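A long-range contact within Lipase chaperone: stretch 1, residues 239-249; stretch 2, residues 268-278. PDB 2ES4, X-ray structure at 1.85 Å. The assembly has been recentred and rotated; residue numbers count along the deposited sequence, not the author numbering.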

ATOM      1  N   LYS B 239      12.734  -7.457 -18.238  1.00 28.34           N
ATOM      2  CA  LYS B 239      13.620  -7.548 -19.400  1.00 28.97           C
ATOM      3  C   LYS B 239      14.218  -6.184 -19.723  1.00 27.11           C
ATOM      4  O   LYS B 239      15.411  -6.073 -20.010  1.00 26.22           O
ATOM      5  CB  LYS B 239      12.874  -8.065 -20.620  1.00 31.40           C
ATOM      6  CG  LYS B 239      12.309  -9.464 -20.457  1.00 35.82           C
ATOM      7  CD  LYS B 239      11.703  -9.969 -21.742  1.00 39.28           C
ATOM      8  CE  LYS B 239      12.797 -10.217 -22.721  1.00 41.76           C
ATOM      9  NZ  LYS B 239      13.753 -11.270 -22.320  1.00 44.81           N
ATOM     10  N   ILE B 240      13.388  -5.147 -19.609  1.00 23.72           N
ATOM     11  CA  ILE B 240      13.823  -3.779 -19.865  1.00 23.64           C
ATOM     12  C   ILE B 240      14.800  -3.344 -18.773  1.00 24.34           C
ATOM     13  O   ILE B 240      15.878  -2.823 -19.076  1.00 23.38           O
ATOM     14  CB  ILE B 240      12.626  -2.805 -19.916  1.00 21.70           C
ATOM     15  CG1 ILE B 240      11.689  -3.193 -21.064  1.00 22.75           C
ATOM     16  CG2 ILE B 240      13.113  -1.368 -20.093  1.00 20.67           C
ATOM     17  CD1 ILE B 240      10.435  -2.350 -21.167  1.00 20.99           C
ATOM     18  N   ALA B 241      14.436  -3.609 -17.517  1.00 24.42           N
ATOM     19  CA  ALA B 241      15.268  -3.252 -16.367  1.00 25.24           C
ATOM     20  C   ALA B 241      16.648  -3.890 -16.438  1.00 27.56           C
ATOM     21  O   ALA B 241      17.650  -3.225 -16.177  1.00 28.23           O
ATOM     22  CB  ALA B 241      14.581  -3.639 -15.071  1.00 24.42           C
ATOM     23  N   ASP B 242      16.697  -5.157 -16.855  1.00 28.64           N
ATOM     24  CA  ASP B 242      17.958  -5.886 -16.983  1.00 30.27           C
ATOM     25  C   ASP B 242      18.891  -5.266 -18.017  1.00 30.39           C
ATOM     26  O   ASP B 242      20.100  -5.177 -17.788  1.00 29.18           O
ATOM     27  CB  ASP B 242      17.715  -7.357 -17.332  1.00 34.35           C
ATOM     28  CG  ASP B 242      17.100  -8.146 -16.186  1.00 38.10           C
ATOM     29  OD1 ASP B 242      17.358  -7.818 -15.006  1.00 39.75           O
ATOM     30  OD2 ASP B 242      16.351  -9.104 -16.471  1.00 40.52           O
ATOM     31  N   LEU B 243      18.325  -4.803 -19.130  1.00 27.99           N
ATOM     32  CA  LEU B 243      19.121  -4.168 -20.177  1.00 28.08           C
ATOM     33  C   LEU B 243      19.706  -2.842 -19.703  1.00 28.55           C
ATOM     34  O   LEU B 243      20.835  -2.497 -20.051  1.00 28.73           O
ATOM     35  CB  LEU B 243      18.295  -3.972 -21.439  1.00 25.25           C
ATOM     36  CG  LEU B 243      18.072  -5.255 -22.231  1.00 26.66           C
ATOM     37  CD1 LEU B 243      16.989  -5.058 -23.244  1.00 25.99           C
ATOM     38  CD2 LEU B 243      19.376  -5.668 -22.902  1.00 26.39           C
ATOM     39  N   GLN B 244      18.959  -2.136 -18.855  1.00 28.53           N
ATOM     40  CA  GLN B 244      19.430  -0.868 -18.300  1.00 31.43           C
ATOM     41  C   GLN B 244      20.607  -1.123 -17.370  1.00 33.15           C
ATOM     42  O   GLN B 244      21.637  -0.453 -17.476  1.00 34.13           O
ATOM     43  CB  GLN B 244      18.333  -0.171 -17.515  1.00 31.84           C
ATOM     44  CG  GLN B 244      17.160   0.259 -18.330  1.00 33.22           C
ATOM     45  CD  GLN B 244      16.106   0.919 -17.487  1.00 35.80           C
ATOM     46  OE1 GLN B 244      16.251   2.068 -17.066  1.00 35.43           O
ATOM     47  NE2 GLN B 244      15.015   0.213 -17.267  1.00 35.25           N
ATOM     48  N   LYS B 245      20.467  -2.129 -16.503  1.00 35.28           N
ATOM     49  CA  LYS B 245      21.515  -2.507 -15.552  1.00 37.11           C
ATOM     50  C   LYS B 245      22.787  -2.949 -16.266  1.00 37.77           C
ATOM     51  O   LYS B 245      23.895  -2.752 -15.756  1.00 37.40           O
ATOM     52  CB  LYS B 245      21.035  -3.633 -14.638  1.00 39.35           C
ATOM     53  CG  LYS B 245      19.978  -3.221 -13.639  1.00 42.57           C
ATOM     54  CD  LYS B 245      19.593  -4.380 -12.732  1.00 44.86           C
ATOM     55  CE  LYS B 245      18.575  -3.957 -11.677  1.00 47.09           C
ATOM     56  NZ  LYS B 245      17.288  -3.488 -12.271  1.00 47.30           N
ATOM     57  N   ALA B 246      22.618  -3.510 -17.463  1.00 36.61           N
ATOM     58  CA  ALA B 246      23.736  -3.967 -18.280  1.00 37.50           C
ATOM     59  C   ALA B 246      24.385  -2.803 -19.027  1.00 36.75           C
ATOM     60  O   ALA B 246      25.446  -2.965 -19.635  1.00 38.31           O
ATOM     61  CB  ALA B 246      23.268  -5.032 -19.265  1.00 37.70           C
ATOM     62  N   GLY B 247      23.741  -1.636 -18.976  1.00 35.44           N
ATOM     63  CA  GLY B 247      24.253  -0.451 -19.641  1.00 34.08           C
ATOM     64  C   GLY B 247      24.019  -0.446 -21.137  1.00 33.23           C
ATOM     65  O   GLY B 247      24.817   0.121 -21.891  1.00 31.53           O
ATOM     66  N   ALA B 248      22.917  -1.062 -21.568  1.00 31.90           N
ATOM     67  CA  ALA B 248      22.574  -1.130 -22.984  1.00 31.27           C
ATOM     68  C   ALA B 248      22.368   0.245 -23.593  1.00 29.90           C
ATOM     69  O   ALA B 248      21.716   1.113 -23.001  1.00 29.63           O
ATOM     70  CB  ALA B 248      21.330  -1.979 -23.192  1.00 30.68           C
ATOM     71  N   THR B 249      22.961   0.453 -24.762  1.00 28.56           N
ATOM     72  CA  THR B 249      22.815   1.708 -25.487  1.00 27.83           C
ATOM     73  C   THR B 249      21.377   1.702 -26.031  1.00 28.06           C
ATOM     74  O   THR B 249      20.709   0.662 -25.979  1.00 25.62           O
ATOM     75  CB  THR B 249      23.793   1.772 -26.689  1.00 30.64           C
ATOM     76  OG1 THR B 249      23.454   0.754 -27.638  1.00 29.93           O
ATOM     77  CG2 THR B 249      25.225   1.629 -26.238  1.00 30.72           C
TER
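Stretch 2 (268-278) RAAQMQQDDEA

Stretch 2 is helical throughout, part of a longer helix that runs on past both of its ends. It packs against the helix of stretch 1 in roughly the same N-to-C direction. The two axes cross at -36° and come within 11.4 Å of each other. Stretch 1 then leaves its helix at Gly247, which has positive phi. A Schellman motif closes that end, with Ala248 N bonded to Leu243 O at 2.9 Å and Gly247 N to Gln244 O at 2.8 Å.

Arg268 makes no contact with stretch 1. Ala269 is the first residue to touch. Its CB points toward stretch 1 and lies 4.4 Å from Ile240 CD1, and the two CA atoms are 7.0 Å apart. Ala270 and Gln271 stay clear. Gln271 instead bonds within its own helix, NE2 to Asp275 OD1 at 2.7 Å.

Met272 comes one turn after Arg268. Its chi1 and chi2 are both t, and chi3 is p. Met272 CE lies 3.6 Å from Ile240 CG2, an apolar contact, and 3.4 Å from Gln244 CD.

Gln273 has the largest area covered by the other stretch. With chi1 and chi2 both m, its amide reaches the loop after the first helix. Gln273 NE2 donates to Ala248 O at 2.9 Å, with an angle of 155° at the hydrogen. This is the only hydrogen bond between the stretches. Gln273 OE1 lies 3.4 Å from Gln244 CG. The CA atoms of Gln273 and Thr249 are 7.1 Å apart.

Gln274 and Asp275 make no contact. Asp276 adds little: its OD2 is 3.9 Å from Gln244 OE1, and no hydrogen bond joins them. Glu277 borders the loop, with OE2 4.2 Å from Thr249 CA. Ala278 is out of reach.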

ATOM      1  N   ARG B 268       9.732   2.398 -27.515  1.00 20.80           N
ATOM      2  CA  ARG B 268       9.489   3.107 -26.257  1.00 20.97           C
ATOM      3  C   ARG B 268      10.657   2.938 -25.291  1.00 20.96           C
ATOM      4  O   ARG B 268      11.077   3.906 -24.650  1.00 20.86           O
ATOM      5  CB  ARG B 268       8.203   2.625 -25.593  1.00 19.44           C
ATOM      6  CG  ARG B 268       6.940   2.970 -26.364  1.00 21.26           C
ATOM      7  CD  ARG B 268       5.703   2.653 -25.559  1.00 21.26           C
ATOM      8  NE  ARG B 268       5.556   1.220 -25.313  1.00 21.46           N
ATOM      9  CZ  ARG B 268       4.759   0.404 -26.003  1.00 24.78           C
ATOM     10  NH1 ARG B 268       4.018   0.869 -27.001  1.00 23.45           N
ATOM     11  NH2 ARG B 268       4.666  -0.873 -25.657  1.00 21.77           N
ATOM     12  N   ALA B 269      11.199   1.721 -25.224  1.00 19.85           N
ATOM     13  CA  ALA B 269      12.334   1.418 -24.349  1.00 21.34           C
ATOM     14  C   ALA B 269      13.604   2.134 -24.801  1.00 21.66           C
ATOM     15  O   ALA B 269      14.380   2.612 -23.965  1.00 21.85           O
ATOM     16  CB  ALA B 269      12.568  -0.073 -24.278  1.00 20.81           C
ATOM     17  N   ALA B 270      13.801   2.217 -26.117  1.00 20.89           N
ATOM     18  CA  ALA B 270      14.963   2.898 -26.693  1.00 21.72           C
ATOM     19  C   ALA B 270      14.887   4.391 -26.401  1.00 21.63           C
ATOM     20  O   ALA B 270      15.891   4.997 -26.025  1.00 23.65           O
ATOM     21  CB  ALA B 270      15.035   2.665 -28.188  1.00 20.00           C
ATOM     22  N   GLN B 271      13.687   4.960 -26.523  1.00 21.03           N
ATOM     23  CA  GLN B 271      13.479   6.379 -26.240  1.00 23.09           C
ATOM     24  C   GLN B 271      13.719   6.644 -24.757  1.00 23.29           C
ATOM     25  O   GLN B 271      14.290   7.672 -24.393  1.00 21.75           O
ATOM     26  CB  GLN B 271      12.069   6.831 -26.622  1.00 24.57           C
ATOM     27  CG  GLN B 271      11.844   8.348 -26.506  1.00 26.27           C
ATOM     28  CD  GLN B 271      12.780   9.148 -27.402  1.00 29.11           C
ATOM     29  OE1 GLN B 271      12.705   9.059 -28.626  1.00 29.98           O
ATOM     30  NE2 GLN B 271      13.683   9.909 -26.793  1.00 26.06           N
ATOM     31  N   MET B 272      13.303   5.693 -23.917  1.00 21.51           N
ATOM     32  CA  MET B 272      13.496   5.799 -22.470  1.00 23.47           C
ATOM     33  C   MET B 272      14.994   5.885 -22.166  1.00 22.33           C
ATOM     34  O   MET B 272      15.420   6.731 -21.374  1.00 21.52           O
ATOM     35  CB  MET B 272      12.892   4.590 -21.757  1.00 24.20           C
ATOM     36  CG  MET B 272      13.154   4.552 -20.253  1.00 23.08           C
ATOM     37  SD  MET B 272      12.783   2.948 -19.546  1.00 24.57           S
ATOM     38  CE  MET B 272      14.219   2.056 -20.072  1.00 24.09           C
ATOM     39  N   GLN B 273      15.784   5.040 -22.830  1.00 21.57           N
ATOM     40  CA  GLN B 273      17.237   5.048 -22.650  1.00 23.32           C
ATOM     41  C   GLN B 273      17.838   6.361 -23.099  1.00 22.58           C
ATOM     42  O   GLN B 273      18.693   6.925 -22.410  1.00 21.61           O
ATOM     43  CB  GLN B 273      17.913   3.915 -23.419  1.00 26.32           C
ATOM     44  CG  GLN B 273      17.841   2.560 -22.771  1.00 32.10           C
ATOM     45  CD  GLN B 273      18.408   2.526 -21.360  1.00 35.19           C
ATOM     46  OE1 GLN B 273      17.738   2.915 -20.405  1.00 37.29           O
ATOM     47  NE2 GLN B 273      19.631   2.035 -21.220  1.00 38.48           N
ATOM     48  N   GLN B 274      17.349   6.860 -24.235  1.00 20.18           N
ATOM     49  CA  GLN B 274      17.815   8.129 -24.791  1.00 21.08           C
ATOM     50  C   GLN B 274      17.482   9.300 -23.873  1.00 20.82           C
ATOM     51  O   GLN B 274      18.306  10.204 -23.702  1.00 18.44           O
ATOM     52  CB  GLN B 274      17.221   8.372 -26.178  1.00 24.75           C
ATOM     53  CG  GLN B 274      17.721   7.404 -27.209  1.00 32.64           C
ATOM     54  CD  GLN B 274      17.229   7.656 -28.606  1.00 37.33           C
ATOM     55  OE1 GLN B 274      16.029   7.636 -28.865  1.00 41.16           O
ATOM     56  NE2 GLN B 274      18.161   7.884 -29.528  1.00 39.91           N
ATOM     57  N   ASP B 275      16.293   9.265 -23.265  1.00 19.21           N
ATOM     58  CA  ASP B 275      15.861  10.310 -22.332  1.00 20.36           C
ATOM     59  C   ASP B 275      16.756  10.301 -21.093  1.00 20.16           C
ATOM     60  O   ASP B 275      17.157  11.362 -20.610  1.00 21.29           O
ATOM     61  CB  ASP B 275      14.408  10.106 -21.888  1.00 21.57           C
ATOM     62  CG  ASP B 275      13.401  10.305 -23.010  1.00 26.73           C
ATOM     63  OD1 ASP B 275      13.792  10.636 -24.147  1.00 25.44           O
ATOM     64  OD2 ASP B 275      12.194  10.111 -22.753  1.00 29.30           O
ATOM     65  N   ASP B 276      17.087   9.100 -20.610  1.00 19.71           N
ATOM     66  CA  ASP B 276      17.949   8.942 -19.436  1.00 21.28           C
ATOM     67  C   ASP B 276      19.364   9.416 -19.711  1.00 21.75           C
ATOM     68  O   ASP B 276      19.972  10.069 -18.866  1.00 20.82           O
ATOM     69  CB  ASP B 276      17.992   7.488 -18.960  1.00 22.19           C
ATOM     70  CG  ASP B 276      16.721   7.061 -18.245  1.00 27.43           C
ATOM     71  OD1 ASP B 276      15.902   7.926 -17.871  1.00 26.50           O
ATOM     72  OD2 ASP B 276      16.546   5.840 -18.046  1.00 28.18           O
ATOM     73  N   GLU B 277      19.876   9.106 -20.902  1.00 19.72           N
ATOM     74  CA  GLU B 277      21.219   9.528 -21.283  1.00 22.88           C
ATOM     75  C   GLU B 277      21.313  11.042 -21.427  1.00 21.74           C
ATOM     76  O   GLU B 277      22.278  11.648 -20.953  1.00 21.25           O
ATOM     77  CB  GLU B 277      21.670   8.831 -22.562  1.00 23.53           C
ATOM     78  CG  GLU B 277      22.026   7.370 -22.333  1.00 29.59           C
ATOM     79  CD  GLU B 277      22.583   6.681 -23.562  1.00 34.51           C
ATOM     80  OE1 GLU B 277      23.091   7.368 -24.477  1.00 36.88           O
ATOM     81  OE2 GLU B 277      22.517   5.434 -23.604  1.00 37.50           O
ATOM     82  N   ALA B 278      20.270  11.651 -21.994  1.00 19.82           N
ATOM     83  CA  ALA B 278      20.218  13.104 -22.176  1.00 19.51           C
ATOM     84  C   ALA B 278      20.118  13.793 -20.825  1.00 20.07           C
ATOM     85  O   ALA B 278      20.766  14.820 -20.601  1.00 19.43           O
ATOM     86  CB  ALA B 278      19.055  13.491 -23.031  1.00 18.73           C
TER